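Local coordinates for protein cytokinin riboside 5'-monophosphate phosphoribohydrolase (Corynebacterium glutamicum, PDB 5ZBL) that is a Rossmann-like alpha/beta protein of the SLOG clan, built round a parallel beta-sheet and assembled as two copies of one chain, at residues A[39-44]-A[177-182]; A[98-103]-A[119-124]; A[125-130]-A[166-171]; A[141-144]-A[148-151]. All blocks are in the same frame, centred on the assembly; numbering follows the deposited sequence.

Overall arrangement
The four contacts illustrate how a Rossmann-like fold is held together by joints between helices and strand ends around one parallel sheet. Interaction 1 brackets the others along the chain, tying the end of helix 25-40 to helix 178-186. Interactions 2 and 3 follow each other on helix 117-130, about 15 Å apart between centres, and are linked by the Lys100-Glu125 salt bridge. Interaction 4, where strand 139-142 gives way to helix 149-160, falls within the span bridged by interaction 3. It touches interactions 1 and 2, among others through Leu181 and Leu120. Interactions 1 and 2 lie on opposite sides of the chain's centre; interactions 2, 3 and 4 all touch the second subunit, so these joints connect the helices round the sheet with the dimer contact.

Interaction 1 of 4, residues A[39-44]-A[177-182]; sequences VDRGID and DPHALL
Arg41 reaches across to His179 and Leu182, and its guanidinium and the imidazole stand nearly upright to each other, their planes 73° apart. The two side chains approach nearly perpendicularly, with Arg41 NH1 3.5 Å from His179 CD2, so this is an oblique approach of the guanidinium to a ring carbon rather than a parallel stack. Bends at chi2 and chi3 of Arg41 carry NE to within 4.1 Å of Leu182 CB; the same NE makes a weak hydrogen bond to Gln186. Deeper in, the side chains of Ile43 and Leu182 run antiparallel alongside one another, Ile43 CD1 lying 4.2 Å from Leu182 CD2. At the start of the second helix Asp177 is the N-cap residue, and its carboxylate OD2 accepts from Ala180 N at 3.0 Å. The contact thus pairs two helix ends of a Rossmann-like fold, one N-capped by Asp177, the other closed by a Schellman motif whose C-prime residue is Gly42, at positive phi.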
loop_
_atom_site.group_PDB
_atom_site.type_symbol
_atom_site.label_atom_id
_atom_site.label_comp_id
_atom_site.label_asym_id
_atom_site.label_seq_id
_atom_site.Cartn_x
_atom_site.Cartn_y
_atom_site.Cartn_z
ATOM N N VAL A 39 -15.922 20.774 7.214
ATOM C CA VAL A 39 -17.373 21.026 7.275
ATOM C C VAL A 39 -17.632 22.529 7.130
ATOM O O VAL A 39 -18.492 22.934 6.343
ATOM C CB VAL A 39 -18.064 20.456 8.552
ATOM C CG1 VAL A 39 -19.541 20.811 8.580
ATOM C CG2 VAL A 39 -17.971 18.940 8.593
ATOM N N ASP A 40 -16.841 23.361 7.793
ATOM C CA ASP A 40 -16.992 24.814 7.624
ATOM C C ASP A 40 -16.854 25.276 6.194
ATOM O O ASP A 40 -17.376 26.332 5.852
ATOM C CB ASP A 40 -15.971 25.590 8.464
ATOM C CG ASP A 40 -16.358 25.709 9.909
ATOM O OD1 ASP A 40 -17.427 25.172 10.320
ATOM O OD2 ASP A 40 -15.571 26.348 10.647
ATOM N N ARG A 41 -16.125 24.534 5.368
ATOM C CA ARG A 41 -16.020 24.865 3.944
ATOM C C ARG A 41 -17.034 24.121 3.078
ATOM O O ARG A 41 -16.912 24.120 1.855
ATOM C CB ARG A 41 -14.598 24.606 3.441
ATOM C CG ARG A 41 -13.529 25.568 4.002
ATOM C CD ARG A 41 -12.168 24.872 4.138
ATOM N NE ARG A 41 -10.963 25.689 3.955
ATOM C CZ ARG A 41 -10.538 26.661 4.770
ATOM N NH1 ARG A 41 -11.254 27.038 5.838
ATOM N NH2 ARG A 41 -9.392 27.292 4.492
ATOM N N GLY A 42 -18.042 23.501 3.682
ATOM C CA GLY A 42 -18.974 22.705 2.923
ATOM C C GLY A 42 -18.475 21.348 2.407
ATOM O O GLY A 42 -19.084 20.782 1.492
ATOM N N ILE A 43 -17.415 20.792 3.008
ATOM C CA ILE A 43 -16.855 19.539 2.535
ATOM C C ILE A 43 -17.285 18.351 3.427
ATOM O O ILE A 43 -17.192 18.443 4.658
ATOM C CB ILE A 43 -15.334 19.643 2.456
ATOM C CG1 ILE A 43 -14.922 20.723 1.419
ATOM C CG2 ILE A 43 -14.730 18.273 2.172
ATOM C CD1 ILE A 43 -13.449 21.096 1.488
ATOM N N ASP A 44 -17.718 17.243 2.799
ATOM C CA ASP A 44 -18.090 16.023 3.513
ATOM C C ASP A 44 -17.088 14.858 3.443
ATOM O O ASP A 44 -16.166 14.852 2.641
ATOM C CB ASP A 44 -19.463 15.573 3.028
ATOM C CG ASP A 44 -20.569 16.570 3.420
ATOM O OD1 ASP A 44 -20.566 17.079 4.597
ATOM O OD2 ASP A 44 -21.406 16.840 2.538
ATOM N N ASP A 177 -1.003 21.728 8.967
ATOM C CA ASP A 177 -2.107 22.637 9.306
ATOM C C ASP A 177 -3.313 22.298 8.445
ATOM O O ASP A 177 -3.183 22.209 7.198
ATOM C CB ASP A 177 -1.708 24.093 9.079
ATOM C CG ASP A 177 -2.781 25.072 9.503
ATOM O OD1 ASP A 177 -2.943 25.323 10.717
ATOM O OD2 ASP A 177 -3.445 25.624 8.619
ATOM N N PRO A 178 -4.483 22.100 9.088
ATOM C CA PRO A 178 -5.682 21.684 8.335
ATOM C C PRO A 178 -6.198 22.696 7.363
ATOM O O PRO A 178 -6.710 22.330 6.295
ATOM C CB PRO A 178 -6.718 21.404 9.431
ATOM C CG PRO A 178 -6.226 22.168 10.601
ATOM C CD PRO A 178 -4.728 22.095 10.534
ATOM N N HIS A 179 -6.081 23.970 7.728
ATOM C CA HIS A 179 -6.439 25.078 6.839
ATOM C C HIS A 179 -5.615 25.033 5.590
ATOM O O HIS A 179 -6.179 25.055 4.483
ATOM C CB HIS A 179 -6.322 26.440 7.545
ATOM C CG HIS A 179 -7.464 26.715 8.484
ATOM N ND1 HIS A 179 -7.444 26.353 9.818
ATOM C CD2 HIS A 179 -8.679 27.267 8.268
ATOM C CE1 HIS A 179 -8.585 26.689 10.386
ATOM N NE2 HIS A 179 -9.361 27.222 9.460
ATOM N N ALA A 180 -4.296 24.939 5.775
ATOM C CA ALA A 180 -3.359 24.889 4.669
ATOM C C ALA A 180 -3.556 23.641 3.773
ATOM O O ALA A 180 -3.437 23.736 2.550
ATOM C CB ALA A 180 -1.942 24.961 5.182
ATOM N N LEU A 181 -3.889 22.507 4.403
ATOM C CA LEU A 181 -4.168 21.255 3.733
ATOM C C LEU A 181 -5.400 21.279 2.834
ATOM O O LEU A 181 -5.336 20.821 1.677
ATOM C CB LEU A 181 -4.351 20.134 4.759
ATOM C CG LEU A 181 -4.436 18.709 4.130
ATOM C CD1 LEU A 181 -3.752 17.660 4.981
ATOM C CD2 LEU A 181 -5.868 18.292 3.893
ATOM N N LEU A 182 -6.526 21.756 3.367
ATOM C CA LEU A 182 -7.772 21.849 2.584
ATOM C C LEU A 182 -7.675 22.928 1.537
ATOM O O LEU A 182 -8.133 22.730 0.402
ATOM C CB LEU A 182 -8.974 22.103 3.474
ATOM C CG LEU A 182 -9.334 20.880 4.334
ATOM C CD1 LEU A 182 -10.198 21.265 5.525
ATOM C CD2 LEU A 182 -10.016 19.808 3.494
#

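Interaction 2 of 4, residues A[98-103]-A[119-124]; sequences IRKRRM and TLEELF. With PO4 (phosphate ion), chain G.
Glu122 OE2 lies 4.4 Å from Arg99 NH1, too far off the guanidinium plane for a hydrogen bond, and the approach is one of opposite charges alone. The guanidinium spends its bonds elsewhere, on the carbonyl oxygens of Gly48 and Val72. The same OE2 is brushed by the methyl end of Met103, whose CE comes within 3.4 Å, the methionine and glutamate side chains lying roughly perpendicular. The carboxylate of Glu121 is gripped differently: Lys100 NZ meets its OE2 on the syn side at 2.7 Å, 33° out of the carboxylate plane, in a hydrogen-bonded salt bridge. The lysine, extended beyond CG, spans two helices whose axes approach to 12.0 Å and cross at -61°. Thr119 and Glu122 belong to the PGGxGTxxE signature of this family, which runs into the first turns of helix 117-130. There the phosphate ion is held by Thr119, whose OG1 donates to phosphate O3 at 2.6 Å while Thr119 N adds a weak bond to that oxygen; Gly118 N and Ser19 N add to the grip, a setting in which a helix N-terminus would tend to stabilise an anion. Lys100 NZ also forms salt bridges with Glu125 and with Glu125 of the second subunit. Glu121 of that subunit brings its carboxylate close to Glu121, a crowding of like charge that the lysine probably offsets.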
loop_
_atom_site.group_PDB
_atom_site.type_symbol
_atom_site.label_atom_id
_atom_site.label_comp_id
_atom_site.label_asym_id
_atom_site.label_seq_id
_atom_site.Cartn_x
_atom_site.Cartn_y
_atom_site.Cartn_z
ATOM N N ILE A 98 -13.941 -3.728 -4.248
ATOM C CA ILE A 98 -15.066 -2.887 -4.556
ATOM C C ILE A 98 -15.038 -1.775 -3.501
ATOM O O ILE A 98 -15.182 -0.583 -3.842
ATOM C CB ILE A 98 -16.392 -3.701 -4.627
ATOM C CG1 ILE A 98 -16.344 -4.677 -5.821
ATOM C CG2 ILE A 98 -17.601 -2.791 -4.835
ATOM C CD1 ILE A 98 -17.400 -5.769 -5.771
ATOM N N ARG A 99 -14.741 -2.119 -2.246
ATOM C CA ARG A 99 -14.703 -1.057 -1.248
ATOM C C ARG A 99 -13.781 0.129 -1.673
ATOM O O ARG A 99 -14.200 1.294 -1.663
ATOM C CB ARG A 99 -14.293 -1.621 0.070
ATOM C CG ARG A 99 -14.468 -0.673 1.208
ATOM C CD ARG A 99 -13.472 -1.051 2.218
ATOM N NE ARG A 99 -13.710 -0.498 3.515
ATOM C CZ ARG A 99 -12.834 -0.624 4.502
ATOM N NH1 ARG A 99 -11.665 -1.256 4.292
ATOM N NH2 ARG A 99 -13.131 -0.108 5.703
ATOM N N LYS A 100 -12.568 -0.186 -2.119
ATOM C CA LYS A 100 -11.572 0.829 -2.466
ATOM C C LYS A 100 -11.932 1.558 -3.741
ATOM O O LYS A 100 -11.776 2.783 -3.822
ATOM C CB LYS A 100 -10.216 0.220 -2.702
ATOM C CG LYS A 100 -9.635 -0.545 -1.562
ATOM C CD LYS A 100 -8.222 -0.925 -1.967
ATOM C CE LYS A 100 -7.713 -2.177 -1.321
ATOM N NZ LYS A 100 -6.335 -2.400 -1.852
ATOM N N ARG A 101 -12.420 0.832 -4.731
ATOM C CA ARG A 101 -12.954 1.515 -5.903
ATOM C C ARG A 101 -14.061 2.549 -5.534
ATOM O O ARG A 101 -14.043 3.682 -6.023
ATOM C CB ARG A 101 -13.446 0.504 -6.910
ATOM C CG ARG A 101 -13.802 1.084 -8.269
ATOM C CD ARG A 101 -14.721 0.133 -9.035
ATOM N NE ARG A 101 -13.999 -0.985 -9.644
ATOM C CZ ARG A 101 -13.298 -0.919 -10.773
ATOM N NH1 ARG A 101 -13.188 0.218 -11.448
ATOM N NH2 ARG A 101 -12.686 -2.010 -11.229
ATOM N N ARG A 102 -14.989 2.175 -4.650
ATOM C CA ARG A 102 -16.090 3.048 -4.290
ATOM C C ARG A 102 -15.685 4.297 -3.500
ATOM O O ARG A 102 -16.216 5.411 -3.749
ATOM C CB ARG A 102 -17.202 2.309 -3.534
ATOM C CG ARG A 102 -18.342 1.857 -4.415
ATOM C CD ARG A 102 -19.070 3.017 -5.110
ATOM N NE ARG A 102 -20.240 3.465 -4.385
ATOM C CZ ARG A 102 -21.112 4.353 -4.854
ATOM N NH1 ARG A 102 -22.162 4.683 -4.112
ATOM N NH2 ARG A 102 -20.950 4.919 -6.052
ATOM N N MET A 103 -14.773 4.095 -2.557
ATOM C CA MET A 103 -14.145 5.194 -1.828
ATOM C C MET A 103 -13.480 6.188 -2.785
ATOM O O MET A 103 -13.646 7.397 -2.642
ATOM C CB MET A 103 -13.156 4.650 -0.808
ATOM C CG MET A 103 -13.855 3.898 0.302
ATOM S SD MET A 103 -12.870 3.732 1.790
ATOM C CE MET A 103 -11.697 2.514 1.237
ATOM N N THR A 119 -3.746 2.032 6.126
ATOM C CA THR A 119 -3.763 3.414 5.691
ATOM C C THR A 119 -2.694 3.638 4.618
ATOM O O THR A 119 -2.944 4.252 3.589
ATOM C CB THR A 119 -3.626 4.375 6.932
ATOM O OG1 THR A 119 -4.763 4.190 7.810
ATOM C CG2 THR A 119 -3.521 5.843 6.489
ATOM N N LEU A 120 -1.509 3.141 4.889
ATOM C CA LEU A 120 -0.405 3.195 3.956
ATOM C C LEU A 120 -0.735 2.503 2.640
ATOM O O LEU A 120 -0.552 3.082 1.561
ATOM C CB LEU A 120 0.879 2.608 4.600
ATOM C CG LEU A 120 1.784 3.658 5.232
ATOM C CD1 LEU A 120 2.969 3.098 5.998
ATOM C CD2 LEU A 120 2.358 4.520 4.138
ATOM N N GLU A 121 -1.265 1.288 2.730
ATOM C CA GLU A 121 -1.732 0.576 1.546
ATOM C C GLU A 121 -2.726 1.405 0.698
ATOM O O GLU A 121 -2.620 1.455 -0.541
ATOM C CB GLU A 121 -2.378 -0.720 1.944
ATOM C CG GLU A 121 -2.627 -1.692 0.829
ATOM C CD GLU A 121 -3.888 -1.401 0.046
ATOM O OE1 GLU A 121 -4.890 -0.982 0.674
ATOM O OE2 GLU A 121 -3.888 -1.585 -1.215
ATOM N N GLU A 122 -3.714 2.014 1.343
ATOM C CA GLU A 122 -4.695 2.798 0.584
ATOM C C GLU A 122 -3.983 3.947 -0.133
ATOM O O GLU A 122 -4.322 4.255 -1.254
ATOM C CB GLU A 122 -5.855 3.304 1.459
ATOM C CG GLU A 122 -7.003 2.300 1.617
ATOM C CD GLU A 122 -7.696 2.328 2.993
ATOM O OE1 GLU A 122 -7.034 2.672 4.014
ATOM O OE2 GLU A 122 -8.908 1.962 3.080
ATOM N N LEU A 123 -2.981 4.539 0.506
ATOM C CA LEU A 123 -2.334 5.698 -0.026
ATOM C C LEU A 123 -1.519 5.333 -1.282
ATOM O O LEU A 123 -1.550 6.026 -2.294
ATOM C CB LEU A 123 -1.448 6.338 1.049
ATOM C CG LEU A 123 -0.590 7.508 0.558
ATOM C CD1 LEU A 123 -1.482 8.635 0.196
ATOM C CD2 LEU A 123 0.432 7.917 1.595
ATOM N N PHE A 124 -0.800 4.235 -1.196
ATOM C CA PHE A 124 -0.002 3.753 -2.305
ATOM C C PHE A 124 -0.843 3.208 -3.453
ATOM O O PHE A 124 -0.436 3.263 -4.629
ATOM C CB PHE A 124 1.032 2.741 -1.796
ATOM C CG PHE A 124 2.245 3.392 -1.220
ATOM C CD1 PHE A 124 3.119 4.070 -2.054
ATOM C CD2 PHE A 124 2.519 3.351 0.126
ATOM C CE1 PHE A 124 4.248 4.688 -1.558
ATOM C CE2 PHE A 124 3.639 3.980 0.636
ATOM C CZ PHE A 124 4.495 4.655 -0.210
HETATM P P PO4 G . -4.914 0.596 9.683
HETATM O O1 PO4 G . -5.008 0.782 11.170
HETATM O O2 PO4 G . -6.279 0.202 9.158
HETATM O O3 PO4 G . -4.523 1.901 9.033
HETATM O O4 PO4 G . -3.916 -0.479 9.424
#

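Interaction 3 of 4, residues A[125-130]-A[166-171]; sequences EVWTWQ and RDFFEC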
loop_
_atom_site.group_PDB
_atom_site.type_symbol
_atom_site.label_atom_id
_atom_site.label_comp_id
_atom_site.label_asym_id
_atom_site.label_seq_id
_atom_site.Cartn_x
_atom_site.Cartn_y
_atom_site.Cartn_z
ATOM N N GLU A 125 -2.004 2.679 -3.100
ATOM C CA GLU A 125 -3.033 2.310 -4.051
ATOM C C GLU A 125 -3.485 3.518 -4.897
ATOM O O GLU A 125 -3.424 3.449 -6.157
ATOM C CB GLU A 125 -4.182 1.633 -3.319
ATOM C CG GLU A 125 -5.386 1.177 -4.125
ATOM C CD GLU A 125 -5.131 -0.045 -4.932
ATOM O OE1 GLU A 125 -5.691 -1.123 -4.623
ATOM O OE2 GLU A 125 -4.375 0.094 -5.891
ATOM N N VAL A 126 -3.842 4.643 -4.273
ATOM C CA VAL A 126 -4.294 5.750 -5.126
ATOM C C VAL A 126 -3.141 6.275 -5.989
ATOM O O VAL A 126 -3.372 6.656 -7.123
ATOM C CB VAL A 126 -5.048 6.877 -4.395
ATOM C CG1 VAL A 126 -6.161 6.289 -3.555
ATOM C CG2 VAL A 126 -4.132 7.724 -3.549
ATOM N N TRP A 127 -1.918 6.268 -5.468
ATOM C CA TRP A 127 -0.758 6.688 -6.260
ATOM C C TRP A 127 -0.498 5.786 -7.451
ATOM O O TRP A 127 -0.285 6.261 -8.558
ATOM C CB TRP A 127 0.532 6.748 -5.406
ATOM C CG TRP A 127 0.713 8.011 -4.668
ATOM C CD1 TRP A 127 0.215 9.247 -4.994
ATOM C CD2 TRP A 127 1.478 8.190 -3.483
ATOM N NE1 TRP A 127 0.615 10.167 -4.078
ATOM C CE2 TRP A 127 1.390 9.550 -3.134
ATOM C CE3 TRP A 127 2.219 7.333 -2.673
ATOM C CZ2 TRP A 127 2.022 10.071 -2.010
ATOM C CZ3 TRP A 127 2.848 7.850 -1.557
ATOM C CH2 TRP A 127 2.737 9.205 -1.227
ATOM N N THR A 128 -0.473 4.488 -7.203
ATOM C CA THR A 128 -0.347 3.515 -8.262
ATOM C C THR A 128 -1.409 3.764 -9.340
ATOM O O THR A 128 -1.137 3.540 -10.510
ATOM C CB THR A 128 -0.479 2.083 -7.716
ATOM O OG1 THR A 128 0.493 1.878 -6.677
ATOM C CG2 THR A 128 -0.270 1.055 -8.806
ATOM N N TRP A 129 -2.600 4.221 -8.939
ATOM C CA TRP A 129 -3.664 4.586 -9.882
ATOM C C TRP A 129 -3.398 5.925 -10.568
ATOM O O TRP A 129 -3.568 6.026 -11.789
ATOM C CB TRP A 129 -5.032 4.639 -9.191
ATOM C CG TRP A 129 -5.595 3.340 -8.831
ATOM C CD1 TRP A 129 -5.229 2.119 -9.311
ATOM C CD2 TRP A 129 -6.670 3.104 -7.905
ATOM N NE1 TRP A 129 -5.993 1.135 -8.731
ATOM C CE2 TRP A 129 -6.882 1.706 -7.861
ATOM C CE3 TRP A 129 -7.463 3.934 -7.098
ATOM C CZ2 TRP A 129 -7.860 1.112 -7.034
ATOM C CZ3 TRP A 129 -8.438 3.337 -6.267
ATOM C CH2 TRP A 129 -8.629 1.946 -6.255
ATOM N N GLN A 130 -3.002 6.934 -9.787
ATOM C CA GLN A 130 -2.694 8.274 -10.318
ATOM C C GLN A 130 -1.744 8.235 -11.539
ATOM O O GLN A 130 -2.006 8.901 -12.534
ATOM C CB GLN A 130 -2.123 9.224 -9.233
ATOM C CG GLN A 130 -3.143 10.018 -8.425
ATOM C CD GLN A 130 -2.640 11.393 -7.900
ATOM O OE1 GLN A 130 -1.572 11.514 -7.288
ATOM N NE2 GLN A 130 -3.439 12.436 -8.134
ATOM N N ARG A 166 10.538 11.985 -10.569
ATOM C CA ARG A 166 10.527 13.257 -9.798
ATOM C C ARG A 166 9.307 14.124 -10.124
ATOM O O ARG A 166 8.803 14.856 -9.269
ATOM C CB ARG A 166 11.834 14.022 -10.054
ATOM C CG ARG A 166 11.957 15.427 -9.477
ATOM C CD ARG A 166 12.166 15.417 -7.985
ATOM N NE ARG A 166 13.452 14.816 -7.631
ATOM C CZ ARG A 166 13.771 14.391 -6.412
ATOM N NH1 ARG A 166 12.903 14.500 -5.397
ATOM N NH2 ARG A 166 14.950 13.827 -6.214
ATOM N N ASP A 167 8.837 14.031 -11.359
ATOM C CA ASP A 167 7.595 14.699 -11.768
ATOM C C ASP A 167 6.413 14.327 -10.875
ATOM O O ASP A 167 5.676 15.200 -10.396
ATOM C CB ASP A 167 7.237 14.303 -13.218
ATOM C CG ASP A 167 6.951 15.491 -14.108
ATOM O OD1 ASP A 167 7.212 16.644 -13.696
ATOM O OD2 ASP A 167 6.483 15.257 -15.246
ATOM N N PHE A 168 6.230 13.016 -10.702
ATOM C CA PHE A 168 5.080 12.460 -10.003
ATOM C C PHE A 168 5.061 12.911 -8.551
ATOM O O PHE A 168 4.103 13.514 -8.113
ATOM C CB PHE A 168 5.086 10.926 -10.053
ATOM C CG PHE A 168 3.953 10.308 -9.301
ATOM C CD1 PHE A 168 2.648 10.477 -9.752
ATOM C CD2 PHE A 168 4.174 9.601 -8.121
ATOM C CE1 PHE A 168 1.582 9.932 -9.054
ATOM C CE2 PHE A 168 3.113 9.049 -7.418
ATOM C CZ PHE A 168 1.817 9.216 -7.889
ATOM N N PHE A 169 6.152 12.628 -7.848
ATOM C CA PHE A 169 6.371 12.982 -6.436
ATOM C C PHE A 169 5.913 14.385 -6.063
ATOM O O PHE A 169 5.340 14.552 -5.006
ATOM C CB PHE A 169 7.889 12.825 -6.124
ATOM C CG PHE A 169 8.293 13.077 -4.674
ATOM C CD1 PHE A 169 7.538 12.598 -3.604
ATOM C CD2 PHE A 169 9.478 13.758 -4.388
ATOM C CE1 PHE A 169 7.951 12.817 -2.288
ATOM C CE2 PHE A 169 9.885 13.980 -3.079
ATOM C CZ PHE A 169 9.127 13.504 -2.025
ATOM N N GLU A 170 6.137 15.374 -6.940
ATOM C CA GLU A 170 6.139 16.809 -6.558
ATOM C C GLU A 170 4.795 17.582 -6.611
ATOM O O GLU A 170 4.749 18.752 -6.256
ATOM C CB GLU A 170 7.230 17.538 -7.382
ATOM C CG GLU A 170 7.568 18.988 -6.997
ATOM C CD GLU A 170 7.686 19.265 -5.490
ATOM O OE1 GLU A 170 8.530 18.627 -4.821
ATOM O OE2 GLU A 170 6.952 20.150 -4.979
ATOM N N CYS A 171 3.705 16.939 -7.022
ATOM C CA CYS A 171 2.343 17.546 -6.947
ATOM C C CYS A 171 1.567 17.055 -5.696
ATOM O O CYS A 171 0.350 17.235 -5.560
ATOM C CB CYS A 171 1.584 17.234 -8.239
ATOM S SG CYS A 171 2.190 15.722 -9.025
#
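Trp127 and Phe168 form the aromatic part of this contact, an offset edge-to-face pair in which the edge of the phenylalanine is directed at the face of the indole. The centroids of the five-membered ring and the phenyl ring are 5.0 Å apart and their planes stand 79° from each other. Phe168 CZ comes nearest, 3.3 Å from Trp127 CD1, while CE2 lies over the indole face. CG of Phe168 is anti to its backbone N (chi1 178°), which extends the ring from helix 166-169 toward helix 117-130.

The apolar packing adds Gln130, whose CB sits at the phenyl edge, near the ring plane, 3.8 Å from Phe168 CE1. The outer rim of Phe168 thus abuts Trp127 and Gln130 side by side.

One polar atom also comes close without a hydrogen bond to the ring: Gln130 OE1, 3.9 Å from Phe168 CE1, lies in the plane of the indole, at its edge. Its amide is turned 69° from the phenyl plane.

Around the pair, Trp127 makes a second edge-to-face contact with Phe124 and packs on Val139, Leu155 and Leu172, joining the helix to the sheet and to helix 149-160. Phe169 turns instead to Leu155 and Glu156.

With no hydrogen bond or salt bridge spanning the segments, this contact probably rests on apolar burial and dispersion, with ring electrostatics probably favouring the edge-on setting over a parallel stack.

Interaction 4 of 4, residues A[141-144]-A[148-151]; sequences LYDV and WQPL. With EDO (1,2-ethanediol), chain E.
Asp143 OD2 is gripped from two quarters: Gln149 NE2 donates to it at 2.8 Å, and O2 of the bound 1,2-ethanediol donates at 2.6 Å. The amide bond is nearly straight, 169° at the hydrogen, and the acceptor lies practically in the amide plane, although NE2 stands 33° out of the carboxylate plane on the syn side. A bend at chi2 of Gln149 folds its amide back toward the aspartate. The other oxygen, Asp143 OD1, takes the backbone N of Trp148 at 2.8 Å, so both carboxylate oxygens are engaged and the rotation of the group is fixed. The turn itself is an inverse gamma turn centred on Asp143, with a weak bond from Val144 N to Tyr142 O.

A CH-pi contact adds to this polar bridge. Leu141 CB sits over the face of the indole five-membered ring of Trp148, 3.9 Å from its centroid and 23° off the normal. Asp143 CA and the carbonyl oxygen of Tyr142 meet the indole at its edge, and Trp148 NE1 makes a weak hydrogen bond to Ala112.

The contact marks the point where a beta-alpha-beta crossover leaves the sheet. Strand 139-142 runs between strands 110-112 and 173-175, Glu175 shares the ethanediol, and Trp148 packs on Leu120 of helix 117-130 and on Met154 of the second subunit.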
loop_
_atom_site.group_PDB
_atom_site.type_symbol
_atom_site.label_atom_id
_atom_site.label_comp_id
_atom_site.label_asym_id
_atom_site.label_seq_id
_atom_site.Cartn_x
_atom_site.Cartn_y
_atom_site.Cartn_z
ATOM N N LEU A 141 -1.143 14.557 2.400
ATOM C CA LEU A 141 -0.663 13.923 3.616
ATOM C C LEU A 141 -0.824 14.913 4.767
ATOM O O LEU A 141 -0.220 15.971 4.772
ATOM C CB LEU A 141 0.791 13.510 3.451
ATOM C CG LEU A 141 1.163 12.666 2.244
ATOM C CD1 LEU A 141 2.645 12.324 2.339
ATOM C CD2 LEU A 141 0.304 11.416 2.181
ATOM N N TYR A 142 -1.681 14.565 5.715
ATOM C CA TYR A 142 -1.931 15.397 6.878
ATOM C C TYR A 142 -0.816 15.072 7.873
ATOM O O TYR A 142 -0.866 14.046 8.590
ATOM C CB TYR A 142 -3.344 15.121 7.428
ATOM C CG TYR A 142 -3.866 15.996 8.567
ATOM C CD1 TYR A 142 -3.538 17.344 8.669
ATOM C CD2 TYR A 142 -4.724 15.458 9.527
ATOM C CE1 TYR A 142 -4.050 18.117 9.678
ATOM C CE2 TYR A 142 -5.251 16.227 10.539
ATOM C CZ TYR A 142 -4.900 17.564 10.626
ATOM O OH TYR A 142 -5.407 18.382 11.658
ATOM N N ASP A 143 0.170 15.977 7.934
ATOM C CA ASP A 143 1.435 15.702 8.604
ATOM C C ASP A 143 1.435 16.018 10.124
ATOM O O ASP A 143 2.259 16.770 10.626
ATOM C CB ASP A 143 2.535 16.449 7.852
ATOM C CG ASP A 143 3.924 15.910 8.119
ATOM O OD1 ASP A 143 4.083 14.695 8.411
ATOM O OD2 ASP A 143 4.863 16.728 7.980
ATOM N N VAL A 144 0.529 15.386 10.848
ATOM C CA VAL A 144 0.358 15.650 12.273
ATOM C C VAL A 144 1.619 15.204 12.994
ATOM O O VAL A 144 1.908 14.014 12.974
ATOM C CB VAL A 144 -0.826 14.873 12.886
ATOM C CG1 VAL A 144 -0.902 15.098 14.370
ATOM C CG2 VAL A 144 -2.127 15.301 12.253
ATOM N N TRP A 148 4.353 11.958 8.549
ATOM C CA TRP A 148 4.690 11.483 7.239
ATOM C C TRP A 148 6.142 11.760 6.851
ATOM O O TRP A 148 6.574 11.316 5.815
ATOM C CB TRP A 148 3.721 12.030 6.204
ATOM C CG TRP A 148 2.389 11.536 6.389
ATOM C CD1 TRP A 148 1.325 12.237 6.832
ATOM C CD2 TRP A 148 1.933 10.217 6.127
ATOM N NE1 TRP A 148 0.221 11.444 6.863
ATOM C CE2 TRP A 148 0.560 10.188 6.443
ATOM C CE3 TRP A 148 2.542 9.057 5.621
ATOM C CZ2 TRP A 148 -0.229 9.040 6.288
ATOM C CZ3 TRP A 148 1.765 7.899 5.470
ATOM C CH2 TRP A 148 0.375 7.910 5.797
ATOM N N GLN A 149 6.923 12.420 7.696
ATOM C CA GLN A 149 8.278 12.808 7.256
ATOM C C GLN A 149 9.183 11.625 6.847
ATOM O O GLN A 149 9.870 11.711 5.820
ATOM C CB GLN A 149 8.956 13.774 8.252
ATOM C CG GLN A 149 8.277 15.169 8.275
ATOM C CD GLN A 149 8.338 15.895 6.949
ATOM O OE1 GLN A 149 9.334 15.826 6.259
ATOM N NE2 GLN A 149 7.282 16.608 6.597
ATOM N N PRO A 150 9.148 10.513 7.607
ATOM C CA PRO A 150 9.982 9.386 7.199
ATOM C C PRO A 150 9.586 8.711 5.860
ATOM O O PRO A 150 10.445 8.217 5.126
ATOM C CB PRO A 150 9.849 8.404 8.378
ATOM C CG PRO A 150 9.366 9.235 9.551
ATOM C CD PRO A 150 8.579 10.360 8.965
ATOM N N LEU A 151 8.305 8.675 5.545
ATOM C CA LEU A 151 7.864 8.170 4.250
ATOM C C LEU A 151 8.322 9.069 3.129
ATOM O O LEU A 151 8.632 8.592 2.049
ATOM C CB LEU A 151 6.348 8.075 4.181
ATOM C CG LEU A 151 5.859 7.401 2.904
ATOM C CD1 LEU A 151 5.974 5.878 2.972
ATOM C CD2 LEU A 151 4.453 7.876 2.626
HETATM C C1 EDO E . 4.478 21.478 6.705
HETATM O O1 EDO E . 4.331 22.223 5.492
HETATM C C2 EDO E . 4.236 19.987 6.430
HETATM O O2 EDO E . 5.128 19.179 7.205
#